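Local coordinates for DUF2235 domain-containing protein (Pseudomonas aeruginosa, PDB 4O5P), which is a type VI secretion phospholipase effector, probably hydrolysing membrane phospholipids with an alpha/beta-hydrolase catalytic domain, at residues Ser336-Arg350 against Thr679-Asn691. Residues are numbered along the deposited sequence; the frame is centred on the assembly and turned at random.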
loop_
_atom_site.group_PDB
_atom_site.type_symbol
_atom_site.label_atom_id
_atom_site.label_comp_id
_atom_site.label_asym_id
_atom_site.label_seq_id
_atom_site.Cartn_x
_atom_site.Cartn_y
_atom_site.Cartn_z
ATOM N N SER A 336 -6.411 -8.029 -4.808
ATOM C CA SER A 336 -7.647 -8.432 -4.125
ATOM C C SER A 336 -8.876 -8.151 -4.992
ATOM O O SER A 336 -9.003 -7.055 -5.537
ATOM C CB SER A 336 -7.753 -7.649 -2.807
ATOM O OG SER A 336 -9.081 -7.611 -2.303
ATOM N N CYS A 337 -9.779 -9.126 -5.124
ATOM C CA CYS A 337 -11.031 -8.920 -5.854
ATOM C C CYS A 337 -12.146 -8.315 -5.000
ATOM O O CYS A 337 -13.085 -7.712 -5.529
ATOM C CB CYS A 337 -11.544 -10.258 -6.401
ATOM S SG CYS A 337 -10.523 -10.937 -7.684
ATOM N N HIS A 338 -12.058 -8.504 -3.688
ATOM C CA HIS A 338 -13.173 -8.182 -2.786
ATOM C C HIS A 338 -12.978 -6.935 -1.920
ATOM O O HIS A 338 -13.904 -6.541 -1.201
ATOM C CB HIS A 338 -13.524 -9.403 -1.934
ATOM C CG HIS A 338 -13.837 -10.610 -2.756
ATOM N ND1 HIS A 338 -13.119 -11.781 -2.668
ATOM C CD2 HIS A 338 -14.738 -10.793 -3.748
ATOM C CE1 HIS A 338 -13.584 -12.644 -3.556
ATOM N NE2 HIS A 338 -14.565 -12.067 -4.227
ATOM N N GLU A 339 -11.809 -6.297 -1.999
ATOM C CA GLU A 339 -11.593 -5.021 -1.283
ATOM C C GLU A 339 -12.480 -3.923 -1.895
ATOM O O GLU A 339 -12.644 -3.881 -3.118
ATOM C CB GLU A 339 -10.122 -4.598 -1.357
ATOM C CG GLU A 339 -9.804 -3.250 -0.675
ATOM C CD GLU A 339 -10.187 -3.198 0.801
ATOM O OE1 GLU A 339 -9.821 -4.120 1.562
ATOM O OE2 GLU A 339 -10.858 -2.221 1.218
ATOM N N GLN A 340 -13.052 -3.054 -1.054
ATOM C CA GLN A 340 -14.014 -2.046 -1.499
ATOM C C GLN A 340 -13.869 -0.691 -0.783
ATOM O O GLN A 340 -14.597 0.259 -1.103
ATOM C CB GLN A 340 -15.462 -2.544 -1.288
ATOM C CG GLN A 340 -15.961 -3.635 -2.241
ATOM C CD GLN A 340 -17.403 -4.029 -1.944
ATOM O OE1 GLN A 340 -17.678 -4.733 -0.965
ATOM N NE2 GLN A 340 -18.329 -3.550 -2.766
ATOM N N ARG A 341 -12.957 -0.587 0.181
ATOM C CA ARG A 341 -12.854 0.651 0.965
ATOM C C ARG A 341 -12.409 1.816 0.101
ATOM O O ARG A 341 -11.459 1.695 -0.685
ATOM C CB ARG A 341 -11.897 0.502 2.152
ATOM C CG ARG A 341 -12.507 -0.145 3.397
ATOM C CD ARG A 341 -11.426 -0.377 4.478
ATOM N NE ARG A 341 -10.428 -1.350 4.027
ATOM C CZ ARG A 341 -9.292 -1.621 4.671
ATOM N NH1 ARG A 341 -9.001 -1.004 5.806
ATOM N NH2 ARG A 341 -8.445 -2.520 4.174
ATOM N N ALA A 342 -13.108 2.940 0.255
ATOM C CA ALA A 342 -12.749 4.195 -0.403
ATOM C C ALA A 342 -11.294 4.556 -0.131
ATOM O O ALA A 342 -10.658 5.218 -0.934
ATOM C CB ALA A 342 -13.639 5.303 0.091
ATOM N N SER A 343 -10.790 4.122 1.018
ATOM C CA SER A 343 -9.448 4.469 1.473
ATOM C C SER A 343 -8.388 3.561 0.851
ATOM O O SER A 343 -7.188 3.793 1.030
ATOM C CB SER A 343 -9.391 4.337 2.990
ATOM O OG SER A 343 -9.894 3.061 3.367
ATOM N N PHE A 344 -8.830 2.520 0.140
ATOM C CA PHE A 344 -7.900 1.548 -0.433
ATOM C C PHE A 344 -8.087 1.291 -1.937
ATOM O O PHE A 344 -8.279 0.146 -2.355
ATOM C CB PHE A 344 -7.944 0.237 0.370
ATOM C CG PHE A 344 -7.284 0.341 1.715
ATOM C CD1 PHE A 344 -7.916 0.993 2.771
ATOM C CD2 PHE A 344 -6.025 -0.194 1.923
ATOM C CE1 PHE A 344 -7.304 1.107 3.998
ATOM C CE2 PHE A 344 -5.405 -0.088 3.157
ATOM C CZ PHE A 344 -6.036 0.564 4.189
ATOM N N PRO A 345 -7.980 2.352 -2.764
ATOM C CA PRO A 345 -8.074 2.109 -4.205
ATOM C C PRO A 345 -6.869 1.328 -4.732
ATOM O O PRO A 345 -5.744 1.437 -4.211
ATOM C CB PRO A 345 -8.113 3.524 -4.806
ATOM C CG PRO A 345 -7.430 4.398 -3.781
ATOM C CD PRO A 345 -7.785 3.780 -2.452
ATOM N N LEU A 346 -7.117 0.534 -5.768
ATOM C CA LEU A 346 -6.086 -0.290 -6.341
ATOM C C LEU A 346 -5.355 0.474 -7.448
ATOM O O LEU A 346 -5.957 1.246 -8.198
ATOM C CB LEU A 346 -6.716 -1.572 -6.905
ATOM C CG LEU A 346 -5.780 -2.578 -7.573
ATOM C CD1 LEU A 346 -4.747 -3.136 -6.578
ATOM C CD2 LEU A 346 -6.593 -3.707 -8.188
ATOM N N ASP A 347 -4.046 0.294 -7.520
ATOM C CA ASP A 347 -3.344 0.630 -8.748
ATOM C C ASP A 347 -2.971 -0.648 -9.482
ATOM O O ASP A 347 -2.063 -1.375 -9.072
ATOM C CB ASP A 347 -2.093 1.483 -8.483
ATOM C CG ASP A 347 -2.333 2.959 -8.746
ATOM O OD1 ASP A 347 -2.808 3.648 -7.820
ATOM O OD2 ASP A 347 -2.042 3.439 -9.873
ATOM N N SER A 348 -3.662 -0.907 -10.580
ATOM C CA SER A 348 -3.272 -1.998 -11.466
ATOM C C SER A 348 -1.914 -1.685 -12.118
ATOM O O SER A 348 -1.500 -0.533 -12.179
ATOM C CB SER A 348 -4.340 -2.181 -12.540
ATOM O OG SER A 348 -3.975 -3.175 -13.488
ATOM N N ILE A 349 -1.214 -2.705 -12.592
ATOM C CA ILE A 349 0.018 -2.465 -13.340
ATOM C C ILE A 349 -0.260 -2.416 -14.842
ATOM O O ILE A 349 0.679 -2.382 -15.648
ATOM C CB ILE A 349 1.069 -3.537 -13.080
ATOM C CG1 ILE A 349 0.516 -4.925 -13.401
ATOM C CG2 ILE A 349 1.580 -3.462 -11.643
ATOM C CD1 ILE A 349 1.588 -5.974 -13.558
ATOM N N ARG A 350 -1.544 -2.420 -15.201
ATOM C CA ARG A 350 -1.985 -2.191 -16.590
ATOM C C ARG A 350 -1.796 -0.724 -16.986
ATOM O O ARG A 350 -1.970 0.189 -16.171
ATOM C CB ARG A 350 -3.470 -2.569 -16.791
ATOM C CG ARG A 350 -3.846 -3.017 -18.234
ATOM C CD ARG A 350 -5.304 -3.460 -18.331
ATOM N NE ARG A 350 -6.240 -2.328 -18.274
ATOM C CZ ARG A 350 -7.513 -2.445 -17.917
ATOM N NH1 ARG A 350 -7.982 -3.626 -17.553
ATOM N NH2 ARG A 350 -8.301 -1.385 -17.887
ATOM N N THR A 679 -23.090 2.592 2.018
ATOM C CA THR A 679 -21.684 2.311 2.347
ATOM C C THR A 679 -20.886 1.806 1.151
ATOM O O THR A 679 -21.441 1.630 0.071
ATOM C CB THR A 679 -21.590 1.250 3.438
ATOM O OG1 THR A 679 -22.130 0.011 2.947
ATOM C CG2 THR A 679 -22.369 1.704 4.680
ATOM N N ASP A 680 -19.590 1.564 1.351
ATOM C CA ASP A 680 -18.736 1.063 0.278
ATOM C C ASP A 680 -19.114 -0.351 -0.198
ATOM O O ASP A 680 -18.649 -0.803 -1.242
ATOM C CB ASP A 680 -17.256 1.119 0.700
ATOM C CG ASP A 680 -16.753 2.545 0.865
ATOM O OD1 ASP A 680 -17.342 3.441 0.217
ATOM O OD2 ASP A 680 -15.789 2.770 1.639
ATOM N N TYR A 681 -19.962 -1.044 0.561
ATOM C CA TYR A 681 -20.451 -2.355 0.132
ATOM C C TYR A 681 -21.155 -2.253 -1.210
ATOM O O TYR A 681 -21.219 -3.221 -1.973
ATOM C CB TYR A 681 -21.437 -2.923 1.161
ATOM C CG TYR A 681 -20.823 -3.506 2.424
ATOM C CD1 TYR A 681 -19.713 -4.330 2.370
ATOM C CD2 TYR A 681 -21.379 -3.239 3.668
ATOM C CE1 TYR A 681 -19.167 -4.878 3.530
ATOM C CE2 TYR A 681 -20.845 -3.778 4.828
ATOM C CZ TYR A 681 -19.744 -4.594 4.751
ATOM O OH TYR A 681 -19.211 -5.127 5.910
ATOM N N PHE A 682 -21.722 -1.086 -1.489
ATOM C CA PHE A 682 -22.489 -0.934 -2.702
ATOM C C PHE A 682 -21.858 0.020 -3.695
ATOM O O PHE A 682 -22.551 0.627 -4.504
ATOM C CB PHE A 682 -23.941 -0.588 -2.375
ATOM C CG PHE A 682 -24.725 -1.774 -1.912
ATOM C CD1 PHE A 682 -24.760 -2.122 -0.571
ATOM C CD2 PHE A 682 -25.370 -2.595 -2.844
ATOM C CE1 PHE A 682 -25.461 -3.243 -0.151
ATOM C CE2 PHE A 682 -26.075 -3.719 -2.441
ATOM C CZ PHE A 682 -26.129 -4.050 -1.082
ATOM N N ARG A 683 -20.534 0.106 -3.648
ATOM C CA ARG A 683 -19.748 0.763 -4.691
ATOM C C ARG A 683 -18.651 -0.187 -5.171
ATOM O O ARG A 683 -18.139 -1.013 -4.392
ATOM C CB ARG A 683 -19.079 2.020 -4.150
ATOM C CG ARG A 683 -20.030 3.164 -3.854
ATOM C CD ARG A 683 -19.308 4.303 -3.141
ATOM N NE ARG A 683 -20.282 5.130 -2.457
ATOM C CZ ARG A 683 -20.531 5.078 -1.157
ATOM N NH1 ARG A 683 -19.833 4.270 -0.369
ATOM N NH2 ARG A 683 -21.465 5.865 -0.642
ATOM N N TYR A 684 -18.275 -0.080 -6.436
ATOM C CA TYR A 684 -17.115 -0.834 -6.887
ATOM C C TYR A 684 -15.861 -0.144 -6.389
ATOM O O TYR A 684 -15.849 1.081 -6.176
ATOM C CB TYR A 684 -17.094 -0.984 -8.408
ATOM C CG TYR A 684 -18.239 -1.821 -8.923
ATOM C CD1 TYR A 684 -18.406 -3.136 -8.524
ATOM C CD2 TYR A 684 -19.151 -1.286 -9.816
ATOM C CE1 TYR A 684 -19.466 -3.890 -9.002
ATOM C CE2 TYR A 684 -20.191 -2.016 -10.279
ATOM C CZ TYR A 684 -20.347 -3.309 -9.880
ATOM O OH TYR A 684 -21.413 -4.000 -10.390
ATOM N N ARG A 685 -14.820 -0.933 -6.160
ATOM C CA ARG A 685 -13.551 -0.399 -5.690
ATOM C C ARG A 685 -12.964 0.487 -6.785
ATOM O O ARG A 685 -13.097 0.178 -7.976
ATOM C CB ARG A 685 -12.600 -1.553 -5.384
ATOM C CG ARG A 685 -11.206 -1.141 -4.940
ATOM C CD ARG A 685 -10.304 -2.361 -4.783
ATOM N NE ARG A 685 -9.111 -2.013 -4.022
ATOM C CZ ARG A 685 -8.056 -2.804 -3.865
ATOM N NH1 ARG A 685 -8.029 -4.016 -4.423
ATOM N NH2 ARG A 685 -7.025 -2.367 -3.160
ATOM N N LEU A 686 -12.336 1.593 -6.409
ATOM C CA LEU A 686 -11.697 2.429 -7.427
ATOM C C LEU A 686 -10.386 1.779 -7.845
ATOM O O LEU A 686 -9.622 1.308 -6.989
ATOM C CB LEU A 686 -11.450 3.850 -6.910
ATOM C CG LEU A 686 -10.527 4.754 -7.743
ATOM C CD1 LEU A 686 -11.108 5.004 -9.152
ATOM C CD2 LEU A 686 -10.340 6.064 -7.009
ATOM N N VAL A 687 -10.142 1.744 -9.161
ATOM C CA VAL A 687 -8.930 1.155 -9.717
ATOM C C VAL A 687 -8.302 2.122 -10.709
ATOM O O VAL A 687 -8.985 2.640 -11.600
ATOM C CB VAL A 687 -9.214 -0.180 -10.456
ATOM C CG1 VAL A 687 -7.894 -0.807 -10.948
ATOM C CG2 VAL A 687 -9.933 -1.150 -9.564
ATOM N N HIS A 688 -7.014 2.386 -10.535
ATOM C CA HIS A 688 -6.255 3.175 -11.499
ATOM C C HIS A 688 -5.464 2.267 -12.425
ATOM O O HIS A 688 -4.884 1.279 -11.978
ATOM C CB HIS A 688 -5.273 4.110 -10.782
ATOM C CG HIS A 688 -5.942 5.160 -9.952
ATOM N ND1 HIS A 688 -6.390 4.924 -8.670
ATOM C CD2 HIS A 688 -6.253 6.448 -10.226
ATOM C CE1 HIS A 688 -6.946 6.022 -8.191
ATOM N NE2 HIS A 688 -6.878 6.961 -9.116
ATOM N N PHE A 689 -5.434 2.605 -13.709
ATOM C CA PHE A 689 -4.537 1.921 -14.633
ATOM C C PHE A 689 -3.673 3.030 -15.217
ATOM O O PHE A 689 -4.011 3.615 -16.257
ATOM C CB PHE A 689 -5.288 1.193 -15.754
ATOM C CG PHE A 689 -6.469 0.380 -15.293
ATOM C CD1 PHE A 689 -7.728 0.966 -15.161
ATOM C CD2 PHE A 689 -6.340 -0.980 -15.051
ATOM C CE1 PHE A 689 -8.821 0.204 -14.755
ATOM C CE2 PHE A 689 -7.428 -1.740 -14.644
ATOM C CZ PHE A 689 -8.661 -1.146 -14.491
ATOM N N ASP A 690 -2.584 3.344 -14.519
ATOM C CA ASP A 690 -1.758 4.501 -14.855
ATOM C C ASP A 690 -2.586 5.785 -14.810
ATOM O O ASP A 690 -3.041 6.180 -13.744
ATOM C CB ASP A 690 -1.073 4.300 -16.207
ATOM C CG ASP A 690 -0.067 5.399 -16.535
ATOM O OD1 ASP A 690 0.276 6.234 -15.659
ATOM O OD2 ASP A 690 0.405 5.404 -17.688
ATOM N N ASN A 691 -2.781 6.438 -15.950
ATOM C CA ASN A 691 -3.521 7.690 -15.971
ATOM C C ASN A 691 -5.029 7.477 -15.983
ATOM O O ASN A 691 -5.782 8.406 -15.731
ATOM C CB ASN A 691 -3.110 8.553 -17.175
ATOM C CG ASN A 691 -3.417 7.883 -18.503
ATOM O OD1 ASN A 691 -3.184 6.688 -18.667
ATOM N ND2 ASN A 691 -3.953 8.648 -19.452
HETATM O O HOH W 1 -10.157 -5.038 -6.485
HETATM O O HOH W 2 -12.111 2.366 -3.666
HETATM O O HOH W 3 -1.716 2.086 -12.142
HETATM O O HOH W 4 -1.757 5.718 -11.097
#
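The guanidinium of Arg-685 is sandwiched between CB of Leu-346, over the centre of one face, and CG of Glu-339, which lies toward the rim of the other. With CG anti to the backbone N (chi1 177°) and the chain extended from there to NE, Arg-685 grips Phe-344 O side-on: NE and NH2 both donate to this one oxygen, each at 2.9 Å, and the oxygen lies in the guanidinium plane. Water 1 links NH1 to Ser-336 O, and NH2 also forms a salt bridge with Asp-281, probably the acid of a Ser-His-Asp triad. Next to this site, strands 346-348 and 687-689 pair in parallel, joining the alpha/beta-hydrolase catalytic region to the C-terminal region through backbone hydrogen bonds from Leu-346 N to Leu-686 O and from His-688 N to Leu-346 O (2.8 Å). At one end of the pairing, the Arg-350 guanidinium stacks flat on Phe-689 as a cation-pi pair, CZ 3.6 Å from the ring centroid; Val-687 CG1 lies over the opposite face, toward the rim, and Glu-470 forms a salt bridge with NH2. Toward the other end, Gln-340, which has a further polar partner in Arg-484 of helix 469-487, donates from NE2 to Tyr-681 O and Arg-683 O, both at 3.0 Å; NE2 stands above the Tyr-681 carbonyl plane. Ala-342 N meets Asp-680 OD2 from above the carboxylate plane.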